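Local coordinates for protein 401aa long hypothetical glucose-1-phosphate thymidylyltransferase (Sulfolobus tokodaii, PDB 2GGO) that acts as a bifunctional enzyme in making UDP-N-acetylglucosamine and UDP-N-acetylgalactosamine, and probably also transfers the nucleotidyl group of dTTP or UTP to glucose 1-phosphate, at residues A[205-210]-A[216-221]. Sequence-based numbering, arbitrary orientation.
Sequences YWMDIG and IDVNKW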
ATOM      1  N   TYR A 205      13.088   7.429  -0.532  1.00 47.45           N
ATOM      2  CA  TYR A 205      12.265   6.237  -0.847  1.00 44.19           C
ATOM      3  C   TYR A 205      10.856   6.541  -1.419  1.00 42.55           C
ATOM      4  O   TYR A 205      10.106   7.355  -0.889  1.00 41.97           O
ATOM      5  CB  TYR A 205      12.201   5.338   0.404  1.00 43.81           C
ATOM      6  CG  TYR A 205      11.435   4.017   0.285  1.00 42.32           C
ATOM      7  CD1 TYR A 205      12.038   2.876  -0.266  1.00 41.16           C
ATOM      8  CD2 TYR A 205      10.118   3.894   0.783  1.00 40.40           C
ATOM      9  CE1 TYR A 205      11.337   1.660  -0.345  1.00 40.74           C
ATOM     10  CE2 TYR A 205       9.416   2.670   0.708  1.00 39.18           C
ATOM     11  CZ  TYR A 205      10.036   1.571   0.150  1.00 40.39           C
ATOM     12  OH  TYR A 205       9.354   0.378   0.054  1.00 41.45           O
ATOM     13  N   TRP A 206      10.553   5.864  -2.516  1.00 40.42           N
ATOM     14  CA  TRP A 206       9.296   5.904  -3.222  1.00 39.11           C
ATOM     15  C   TRP A 206       8.818   4.442  -3.476  1.00 39.06           C
ATOM     16  O   TRP A 206       9.615   3.562  -3.768  1.00 38.64           O
ATOM     17  CB  TRP A 206       9.513   6.613  -4.555  1.00 38.03           C
ATOM     18  CG  TRP A 206       8.258   6.872  -5.395  1.00 36.64           C
ATOM     19  CD1 TRP A 206       7.396   7.925  -5.270  1.00 36.51           C
ATOM     20  CD2 TRP A 206       7.752   6.076  -6.488  1.00 36.79           C
ATOM     21  NE1 TRP A 206       6.388   7.838  -6.215  1.00 37.38           N
ATOM     22  CE2 TRP A 206       6.583   6.711  -6.967  1.00 36.02           C
ATOM     23  CE3 TRP A 206       8.171   4.879  -7.103  1.00 37.35           C
ATOM     24  CZ2 TRP A 206       5.821   6.190  -8.024  1.00 38.08           C
ATOM     25  CZ3 TRP A 206       7.414   4.369  -8.164  1.00 35.09           C
ATOM     26  CH2 TRP A 206       6.252   5.016  -8.599  1.00 37.86           C
ATOM     27  N   MET A 207       7.514   4.202  -3.412  1.00 38.98           N
ATOM     28  CA  MET A 207       6.950   2.911  -3.774  1.00 38.64           C
ATOM     29  C   MET A 207       5.517   3.185  -4.173  1.00 37.73           C
ATOM     30  O   MET A 207       4.798   3.791  -3.419  1.00 37.62           O
ATOM     31  CB  MET A 207       6.990   1.997  -2.534  1.00 40.43           C
ATOM     32  CG  MET A 207       6.355   0.568  -2.693  1.00 43.74           C
ATOM     33  SD  MET A 207       7.171  -0.441  -3.942  1.00 53.52           S
ATOM     34  CE  MET A 207       8.687  -0.883  -3.067  1.00 51.92           C
ATOM     35  N   ASP A 208       5.060   2.783  -5.347  1.00 37.93           N
ATOM     36  CA  ASP A 208       3.608   2.753  -5.475  1.00 38.42           C
ATOM     37  C   ASP A 208       3.113   1.421  -4.932  1.00 38.18           C
ATOM     38  O   ASP A 208       3.685   0.355  -5.203  1.00 38.58           O
ATOM     39  CB  ASP A 208       3.087   3.034  -6.884  1.00 39.40           C
ATOM     40  CG  ASP A 208       3.313   1.906  -7.803  1.00 41.83           C
ATOM     41  OD1 ASP A 208       4.356   1.243  -7.610  1.00 44.93           O
ATOM     42  OD2 ASP A 208       2.472   1.696  -8.709  1.00 45.83           O
ATOM     43  N   ILE A 209       2.078   1.470  -4.115  1.00 37.24           N
ATOM     44  CA  ILE A 209       1.615   0.255  -3.517  1.00 35.82           C
ATOM     45  C   ILE A 209       0.619  -0.272  -4.522  1.00 35.17           C
ATOM     46  O   ILE A 209      -0.558  -0.037  -4.420  1.00 35.78           O
ATOM     47  CB  ILE A 209       1.037   0.536  -2.159  1.00 36.06           C
ATOM     48  CG1 ILE A 209       2.136   1.059  -1.244  1.00 32.90           C
ATOM     49  CG2 ILE A 209       0.439  -0.726  -1.557  1.00 36.97           C
ATOM     50  CD1 ILE A 209       1.548   1.657  -0.011  1.00 35.16           C
ATOM     51  N   GLY A 210       1.130  -0.948  -5.536  1.00 34.97           N
ATOM     52  CA  GLY A 210       0.309  -1.391  -6.650  1.00 34.97           C
ATOM     53  C   GLY A 210       0.102  -2.889  -6.761  1.00 34.82           C
ATOM     54  O   GLY A 210      -0.574  -3.365  -7.668  1.00 36.38           O
ATOM     55  N   ILE A 216       4.042  -5.585   2.017  1.00 23.81           N
ATOM     56  CA  ILE A 216       5.228  -6.084   2.729  1.00 22.22           C
ATOM     57  C   ILE A 216       6.432  -5.144   2.484  1.00 21.56           C
ATOM     58  O   ILE A 216       7.034  -4.662   3.400  1.00 21.10           O
ATOM     59  CB  ILE A 216       5.570  -7.572   2.420  1.00 23.23           C
ATOM     60  CG1 ILE A 216       4.324  -8.466   2.673  1.00 23.97           C
ATOM     61  CG2 ILE A 216       6.596  -8.007   3.422  1.00 22.40           C
ATOM     62  CD1 ILE A 216       4.305  -9.897   1.969  1.00 19.43           C
ATOM     63  N   ASP A 217       6.772  -4.914   1.238  1.00 21.79           N
ATOM     64  CA  ASP A 217       7.756  -3.909   0.871  1.00 24.15           C
ATOM     65  C   ASP A 217       7.681  -2.646   1.770  1.00 24.93           C
ATOM     66  O   ASP A 217       8.599  -2.405   2.582  1.00 26.73           O
ATOM     67  CB  ASP A 217       7.561  -3.550  -0.612  1.00 24.22           C
ATOM     68  CG  ASP A 217       7.790  -4.716  -1.522  1.00 24.02           C
ATOM     69  OD1 ASP A 217       8.334  -5.717  -1.027  1.00 32.30           O
ATOM     70  OD2 ASP A 217       7.423  -4.676  -2.727  1.00 28.27           O
ATOM     71  N   VAL A 218       6.608  -1.857   1.701  1.00 24.85           N
ATOM     72  CA  VAL A 218       6.667  -0.581   2.496  1.00 26.14           C
ATOM     73  C   VAL A 218       6.708  -0.743   4.007  1.00 26.26           C
ATOM     74  O   VAL A 218       7.260   0.096   4.771  1.00 28.68           O
ATOM     75  CB  VAL A 218       5.568   0.465   2.093  1.00 27.44           C
ATOM     76  CG1 VAL A 218       5.689   0.783   0.638  1.00 30.65           C
ATOM     77  CG2 VAL A 218       4.209  -0.127   2.326  1.00 28.67           C
ATOM     78  N   ASN A 219       6.104  -1.811   4.501  1.00 25.64           N
ATOM     79  CA  ASN A 219       6.035  -1.967   5.948  1.00 24.65           C
ATOM     80  C   ASN A 219       7.399  -2.374   6.402  1.00 25.18           C
ATOM     81  O   ASN A 219       7.823  -1.986   7.492  1.00 27.17           O
ATOM     82  CB  ASN A 219       5.007  -3.068   6.291  1.00 23.67           C
ATOM     83  CG  ASN A 219       3.703  -2.538   6.708  1.00 18.97           C
ATOM     84  OD1 ASN A 219       3.516  -2.167   7.848  1.00 22.72           O
ATOM     85  ND2 ASN A 219       2.752  -2.507   5.795  1.00 18.79           N
ATOM     86  N   LYS A 220       8.123  -3.114   5.553  1.00 25.13           N
ATOM     87  CA  LYS A 220       9.516  -3.467   5.897  1.00 24.53           C
ATOM     88  C   LYS A 220      10.366  -2.214   5.932  1.00 25.75           C
ATOM     89  O   LYS A 220      11.004  -1.903   6.934  1.00 24.09           O
ATOM     90  CB  LYS A 220      10.085  -4.451   4.899  1.00 24.66           C
ATOM     91  CG  LYS A 220       9.655  -5.906   5.111  1.00 19.16           C
ATOM     92  CD  LYS A 220      10.290  -6.738   4.065  1.00 21.38           C
ATOM     93  CE  LYS A 220      11.767  -6.998   4.427  1.00 20.06           C
ATOM     94  NZ  LYS A 220      12.239  -7.868   3.344  1.00 23.28           N
ATOM     95  N   TRP A 221      10.309  -1.439   4.854  1.00 27.63           N
ATOM     96  CA  TRP A 221      10.991  -0.128   4.873  1.00 29.25           C
ATOM     97  C   TRP A 221      10.700   0.713   6.132  1.00 28.80           C
ATOM     98  O   TRP A 221      11.600   1.160   6.843  1.00 30.28           O
ATOM     99  CB  TRP A 221      10.664   0.670   3.621  1.00 30.95           C
ATOM    100  CG  TRP A 221      11.608   1.836   3.521  1.00 33.64           C
ATOM    101  CD1 TRP A 221      12.851   1.837   2.945  1.00 35.59           C
ATOM    102  CD2 TRP A 221      11.417   3.148   4.077  1.00 34.42           C
ATOM    103  NE1 TRP A 221      13.431   3.080   3.090  1.00 35.27           N
ATOM    104  CE2 TRP A 221      12.574   3.897   3.786  1.00 35.05           C
ATOM    105  CE3 TRP A 221      10.370   3.768   4.770  1.00 33.87           C
ATOM    106  CZ2 TRP A 221      12.703   5.245   4.159  1.00 34.47           C
ATOM    107  CZ3 TRP A 221      10.499   5.067   5.148  1.00 34.72           C
ATOM    108  CH2 TRP A 221      11.661   5.806   4.851  1.00 35.02           C
TER
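Tyr205 and Trp221 lie face to face. The tyrosine ring and the five-membered ring of the indole are nearly parallel, at 4°, with centroids 3.7 Å apart. The two side chains run past each other in opposite directions, so each CB also sits over the partner's ring. Tyr205 CB is 4.0 Å from the centroid of the Trp221 five-membered ring, and Trp221 CB makes the matching CH-pi contact with the tyrosine ring. Both residues have CG anti to the backbone N (chi1 -178° in Tyr205, -167° in Trp221), which carries each ring toward the other segment.

The other contacts are van der Waals ones, mostly between apolar groups. Val218 CG1 meets both Tyr205 and Met207. It lies at the edge of the Tyr205 ring, 3.7 Å from Tyr205 OH, and presses on Met207 CG at 3.4 Å, tighter than usual for two carbons. The other methyl of Val218, CG2, meets Ile209 CD1 at 4.0 Å. Met207 bends at chi2 and chi3, which brings CE to 3.8 Å from Asp217 CB. No hydrogen bond links the two segments. With an alanine at Tyr205, this face of the Trp221 indole is likely to lose its stacking partner, and Val218 CG1 a neighbour.

The contact joins strand 206-208 to the helix that follows it, 212-225, within the nucleotidyltransferase part of the chain. Strand 206-208 pairs antiparallel with strand 100-102, whose Phe101 touches both Tyr205 and Val218. Ile209 packs on Leu14, near the probable nucleotide-binding residue Arg13. On the same helix, Lys220 forms a salt bridge with Glu297 and a cation-pi contact with Tyr280, tying the helix to the C-terminal beta-helix of hexapeptide repeats.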